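Long-range contact in biofilm-associated surface protein (Staphylococcus aureus, PDB 7C7U), which probably takes part in biofilm formation as a cell-wall-anchored surface protein of staphylococci, its calcium-binding domain being linked to control of functional amyloid assembly: residues Met35-Ala47 with Phe187-Asn200. Sequence-based numbering, arbitrary orientation.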
loop_
_atom_site.group_PDB
_atom_site.type_symbol
_atom_site.label_atom_id
_atom_site.label_comp_id
_atom_site.label_asym_id
_atom_site.label_seq_id
_atom_site.Cartn_x
_atom_site.Cartn_y
_atom_site.Cartn_z
ATOM N N MET A 35 -1.457 -19.591 5.229
ATOM C CA MET A 35 -2.498 -20.043 6.127
ATOM C C MET A 35 -3.792 -20.186 5.343
ATOM O O MET A 35 -3.986 -19.515 4.331
ATOM C CB MET A 35 -2.653 -19.049 7.265
ATOM C CG MET A 35 -1.400 -18.964 8.096
ATOM S SD MET A 35 -1.908 -18.597 9.751
ATOM C CE MET A 35 -3.246 -19.746 9.865
ATOM N N LEU A 36 -4.650 -21.112 5.773
ATOM C CA LEU A 36 -5.890 -21.413 5.059
ATOM C C LEU A 36 -7.062 -21.333 6.028
ATOM O O LEU A 36 -7.210 -22.195 6.895
ATOM C CB LEU A 36 -5.841 -22.798 4.417
ATOM C CG LEU A 36 -5.438 -22.933 2.949
ATOM C CD1 LEU A 36 -4.030 -22.411 2.691
ATOM C CD2 LEU A 36 -5.595 -24.395 2.457
ATOM N N PHE A 37 -7.905 -20.325 5.854
ATOM C CA PHE A 37 -9.130 -20.156 6.616
ATOM C C PHE A 37 -10.245 -20.919 5.912
ATOM O O PHE A 37 -10.511 -20.685 4.731
ATOM C CB PHE A 37 -9.436 -18.658 6.736
ATOM C CG PHE A 37 -10.677 -18.337 7.500
ATOM C CD1 PHE A 37 -10.749 -18.542 8.869
ATOM C CD2 PHE A 37 -11.771 -17.791 6.844
ATOM C CE1 PHE A 37 -11.909 -18.228 9.576
ATOM C CE2 PHE A 37 -12.920 -17.458 7.526
ATOM C CZ PHE A 37 -12.998 -17.683 8.901
ATOM N N ASP A 38 -10.875 -21.850 6.623
ATOM C CA ASP A 38 -11.797 -22.828 6.040
ATOM C C ASP A 38 -13.140 -22.729 6.762
ATOM O O ASP A 38 -13.443 -23.557 7.639
ATOM C CB ASP A 38 -11.160 -24.221 6.152
ATOM C CG ASP A 38 -12.009 -25.339 5.582
ATOM O OD1 ASP A 38 -13.044 -25.087 4.941
ATOM O OD2 ASP A 38 -11.607 -26.512 5.756
ATOM N N PRO A 39 -13.981 -21.746 6.421
ATOM C CA PRO A 39 -15.231 -21.565 7.169
ATOM C C PRO A 39 -16.398 -22.388 6.641
ATOM O O PRO A 39 -16.411 -22.876 5.510
ATOM C CB PRO A 39 -15.528 -20.063 7.009
ATOM C CG PRO A 39 -14.959 -19.715 5.658
ATOM C CD PRO A 39 -13.726 -20.617 5.500
ATOM N N GLY A 40 -17.419 -22.491 7.483
ATOM C CA GLY A 40 -18.677 -23.042 7.029
ATOM C C GLY A 40 -19.366 -22.120 6.037
ATOM O O GLY A 40 -19.099 -20.917 5.974
ATOM N N LYS A 41 -20.241 -22.711 5.228
ATOM C CA LYS A 41 -20.994 -21.951 4.243
ATOM C C LYS A 41 -22.201 -21.276 4.885
ATOM O O LYS A 41 -22.738 -21.743 5.887
ATOM C CB LYS A 41 -21.473 -22.849 3.105
ATOM C CG LYS A 41 -20.379 -23.524 2.317
ATOM C CD LYS A 41 -20.973 -24.251 1.098
ATOM C CE LYS A 41 -21.836 -25.440 1.491
ATOM N NZ LYS A 41 -21.118 -26.718 1.407
ATOM N N LEU A 42 -22.621 -20.162 4.290
ATOM C CA LEU A 42 -23.740 -19.384 4.802
ATOM C C LEU A 42 -24.907 -19.463 3.835
ATOM O O LEU A 42 -25.511 -18.439 3.487
ATOM C CB LEU A 42 -23.316 -17.925 5.014
ATOM C CG LEU A 42 -22.044 -17.721 5.830
ATOM C CD1 LEU A 42 -21.747 -16.251 5.978
ATOM C CD2 LEU A 42 -22.114 -18.413 7.197
ATOM N N ASP A 43 -25.226 -20.675 3.391
ATOM C CA ASP A 43 -26.085 -20.879 2.235
ATOM C C ASP A 43 -27.337 -21.681 2.576
ATOM O O ASP A 43 -27.999 -22.198 1.675
ATOM C CB ASP A 43 -25.298 -21.588 1.142
ATOM C CG ASP A 43 -24.952 -23.022 1.526
ATOM O OD1 ASP A 43 -24.862 -23.310 2.744
ATOM O OD2 ASP A 43 -24.755 -23.852 0.614
ATOM N N SER A 44 -27.689 -21.785 3.852
ATOM C CA SER A 44 -28.874 -22.538 4.227
ATOM C C SER A 44 -29.606 -21.827 5.349
ATOM O O SER A 44 -28.995 -21.127 6.164
ATOM C CB SER A 44 -28.523 -23.945 4.688
ATOM O OG SER A 44 -27.895 -23.901 5.963
ATOM N N ASP A 45 -30.929 -22.053 5.408
ATOM C CA ASP A 45 -31.710 -21.543 6.530
ATOM C C ASP A 45 -31.118 -21.998 7.857
ATOM O O ASP A 45 -31.011 -21.204 8.799
ATOM C CB ASP A 45 -33.175 -21.997 6.433
ATOM C CG ASP A 45 -33.921 -21.380 5.255
ATOM O OD1 ASP A 45 -33.515 -20.313 4.754
ATOM O OD2 ASP A 45 -34.950 -21.963 4.846
ATOM N N ASP A 46 -30.727 -23.274 7.957
ATOM C CA ASP A 46 -30.092 -23.753 9.178
ATOM C C ASP A 46 -28.881 -22.893 9.526
ATOM O O ASP A 46 -28.781 -22.356 10.634
ATOM C CB ASP A 46 -29.681 -25.219 9.034
ATOM C CG ASP A 46 -30.854 -26.184 9.211
ATOM O OD1 ASP A 46 -32.014 -25.723 9.306
ATOM O OD2 ASP A 46 -30.616 -27.408 9.248
ATOM N N ALA A 47 -27.945 -22.768 8.584
ATOM C CA ALA A 47 -26.767 -21.935 8.821
ATOM C C ALA A 47 -27.166 -20.499 9.105
ATOM O O ALA A 47 -26.543 -19.826 9.934
ATOM C CB ALA A 47 -25.822 -22.000 7.621
ATOM N N PHE A 187 -17.062 -15.738 2.017
ATOM C CA PHE A 187 -18.047 -16.713 2.471
ATOM C C PHE A 187 -19.050 -16.992 1.370
ATOM O O PHE A 187 -19.476 -16.083 0.652
ATOM C CB PHE A 187 -18.790 -16.195 3.693
ATOM C CG PHE A 187 -17.930 -16.027 4.901
ATOM C CD1 PHE A 187 -17.653 -17.109 5.729
ATOM C CD2 PHE A 187 -17.425 -14.771 5.236
ATOM C CE1 PHE A 187 -16.871 -16.940 6.862
ATOM C CE2 PHE A 187 -16.652 -14.597 6.364
ATOM C CZ PHE A 187 -16.355 -15.686 7.173
ATOM N N LEU A 188 -19.438 -18.254 1.235
ATOM C CA LEU A 188 -20.406 -18.631 0.222
ATOM C C LEU A 188 -21.808 -18.443 0.783
ATOM O O LEU A 188 -22.085 -18.844 1.919
ATOM C CB LEU A 188 -20.196 -20.075 -0.233
ATOM C CG LEU A 188 -18.836 -20.379 -0.853
ATOM C CD1 LEU A 188 -18.729 -21.804 -1.357
ATOM C CD2 LEU A 188 -18.516 -19.379 -1.968
ATOM N N THR A 189 -22.665 -17.791 0.011
ATOM C CA THR A 189 -24.071 -17.613 0.350
ATOM C C THR A 189 -24.923 -18.197 -0.761
ATOM O O THR A 189 -24.410 -18.660 -1.788
ATOM C CB THR A 189 -24.435 -16.133 0.540
ATOM O OG1 THR A 189 -24.442 -15.478 -0.737
ATOM C CG2 THR A 189 -23.484 -15.437 1.499
ATOM N N LYS A 190 -26.249 -18.096 -0.583
ATOM C CA LYS A 190 -27.145 -18.507 -1.654
ATOM C C LYS A 190 -26.896 -17.742 -2.943
ATOM O O LYS A 190 -27.228 -18.254 -4.016
ATOM C CB LYS A 190 -28.613 -18.339 -1.219
ATOM C CG LYS A 190 -29.021 -19.286 -0.092
ATOM C CD LYS A 190 -30.441 -19.014 0.416
ATOM C CE LYS A 190 -30.951 -20.227 1.196
ATOM N NZ LYS A 190 -32.249 -19.965 1.877
ATOM N N ALA A 191 -26.283 -16.545 -2.871
ATOM C CA ALA A 191 -25.982 -15.797 -4.088
ATOM C C ALA A 191 -24.943 -16.512 -4.942
ATOM O O ALA A 191 -24.944 -16.379 -6.171
ATOM C CB ALA A 191 -25.495 -14.384 -3.732
ATOM N N ASP A 192 -24.068 -17.288 -4.315
ATOM C CA ASP A 192 -23.002 -18.005 -5.017
ATOM C C ASP A 192 -23.504 -19.364 -5.503
ATOM O O ASP A 192 -22.966 -20.422 -5.185
ATOM C CB ASP A 192 -21.796 -18.125 -4.091
ATOM C CG ASP A 192 -21.359 -16.764 -3.576
ATOM O OD1 ASP A 192 -20.999 -15.953 -4.433
ATOM O OD2 ASP A 192 -21.417 -16.481 -2.351
ATOM N N ASP A 193 -24.543 -19.309 -6.340
ATOM C CA ASP A 193 -25.315 -20.522 -6.588
ATOM C C ASP A 193 -24.527 -21.546 -7.396
ATOM O O ASP A 193 -24.671 -22.753 -7.162
ATOM C CB ASP A 193 -26.653 -20.171 -7.256
ATOM C CG ASP A 193 -26.493 -19.313 -8.495
ATOM O OD1 ASP A 193 -25.449 -18.642 -8.639
ATOM O OD2 ASP A 193 -27.436 -19.284 -9.315
ATOM N N ASP A 194 -23.653 -21.107 -8.304
ATOM C CA ASP A 194 -22.895 -22.096 -9.065
ATOM C C ASP A 194 -21.879 -22.821 -8.180
ATOM O O ASP A 194 -21.753 -24.055 -8.252
ATOM C CB ASP A 194 -22.242 -21.453 -10.289
ATOM C CG ASP A 194 -21.270 -20.320 -9.953
ATOM O OD1 ASP A 194 -21.352 -19.654 -8.889
ATOM O OD2 ASP A 194 -20.414 -20.093 -10.815
ATOM N N LEU A 195 -21.194 -22.085 -7.305
ATOM C CA LEU A 195 -20.234 -22.702 -6.393
ATOM C C LEU A 195 -20.930 -23.578 -5.348
ATOM O O LEU A 195 -20.378 -24.598 -4.927
ATOM C CB LEU A 195 -19.381 -21.624 -5.724
ATOM C CG LEU A 195 -18.531 -20.742 -6.662
ATOM C CD1 LEU A 195 -17.565 -19.833 -5.880
ATOM C CD2 LEU A 195 -17.742 -21.557 -7.679
ATOM N N VAL A 196 -22.115 -23.174 -4.883
ATOM C CA VAL A 196 -22.865 -23.989 -3.926
ATOM C C VAL A 196 -23.292 -25.310 -4.560
ATOM O O VAL A 196 -23.210 -26.376 -3.925
ATOM C CB VAL A 196 -24.080 -23.199 -3.393
ATOM C CG1 VAL A 196 -25.126 -24.149 -2.758
ATOM C CG2 VAL A 196 -23.632 -22.156 -2.393
ATOM N N ASN A 197 -23.747 -25.273 -5.820
ATOM C CA ASN A 197 -24.107 -26.516 -6.502
ATOM C C ASN A 197 -22.900 -27.431 -6.667
ATOM O O ASN A 197 -23.035 -28.663 -6.647
ATOM C CB ASN A 197 -24.737 -26.220 -7.865
ATOM C CG ASN A 197 -26.101 -25.556 -7.749
ATOM O OD1 ASN A 197 -26.645 -25.418 -6.653
ATOM N ND2 ASN A 197 -26.659 -25.134 -8.881
ATOM N N LEU A 198 -21.720 -26.847 -6.885
ATOM C CA LEU A 198 -20.507 -27.647 -7.003
ATOM C C LEU A 198 -20.178 -28.327 -5.684
ATOM O O LEU A 198 -19.917 -29.542 -5.643
ATOM C CB LEU A 198 -19.341 -26.758 -7.476
ATOM C CG LEU A 198 -19.287 -26.516 -8.988
ATOM C CD1 LEU A 198 -18.571 -25.182 -9.293
ATOM C CD2 LEU A 198 -18.577 -27.682 -9.681
ATOM N N GLU A 199 -20.203 -27.559 -4.583
ATOM C CA GLU A 199 -19.972 -28.124 -3.256
ATOM C C GLU A 199 -20.970 -29.222 -2.920
ATOM O O GLU A 199 -20.669 -30.113 -2.105
ATOM C CB GLU A 199 -20.075 -27.036 -2.198
ATOM C CG GLU A 199 -18.893 -26.094 -2.174
ATOM C CD GLU A 199 -17.909 -26.477 -1.097
ATOM O OE1 GLU A 199 -18.349 -26.631 0.073
ATOM O OE2 GLU A 199 -16.710 -26.646 -1.421
ATOM N N ASN A 200 -22.157 -29.161 -3.515
ATOM C CA ASN A 200 -23.192 -30.152 -3.272
ATOM C C ASN A 200 -23.200 -31.280 -4.312
ATOM O O ASN A 200 -24.103 -32.118 -4.291
ATOM C CB ASN A 200 -24.549 -29.441 -3.185
ATOM C CG ASN A 200 -24.713 -28.692 -1.868
ATOM O OD1 ASN A 200 -24.253 -29.161 -0.832
ATOM N ND2 ASN A 200 -25.355 -27.522 -1.902
HETATM O O HOH W 1 -18.229 -20.063 3.223
HETATM O O HOH W 2 -27.352 -17.257 1.605
#
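Leu42 and Leu188 supply the one direct backbone hydrogen bond between the segments: Leu42 N to Leu188 O is 2.8 Å, with an N-H...O angle of 151°. Two waters extend this link, joining Gly40 O to Leu188 N and Leu42 O to Lys190 N. Thr189 CA adds a CA-H...O contact to Leu42 O at 3.5 Å.

Apolar contacts gather on Phe187. Pro39 CB lies 3.4 Å from Phe187 CE1, Leu42 CD1 packs against Phe187 CB, and Phe187 CZ meets the edge of the Phe37 ring, 3.9 Å from Phe37 CE2. Phe187 CB points toward the other segment, and with CG anti to the carbonyl carbon (chi1 -65°) CD1 and CE1 come against Pro39 CB and CG. His165 of strand 163-171 meets both phenylalanine rings edge-to-face, and Ile53 touches Leu42 and Phe187. Elsewhere, carboxylate oxygen Asp43 OD2 rests on the methyl Val196 CG1 at 3.4 Å.

Two salt bridges add charged links. Lys41, its chain bent at chi3 and chi4, brings NZ to 3.1 Å from Glu199 OE1, on that oxygen's anti lone pair. Lys190 runs extended past Asp43 O to a salt bridge whose hydrogen bond is weak, NZ to Asp45 OD1 at 3.2 Å.

Asp192 OD2 receives Thr189 N while its OD1 pairs with Lys162, a calcium-site residue, so one carboxylate ties the start of the Thr189-Asp192 type I turn to Lys162. The chemistry thus implies that strand 36-39 and its following loop join the path into helix 193-199 through an apolar cluster around Phe187 at one end, backbone links, and salt bridges probably more sensitive to salt.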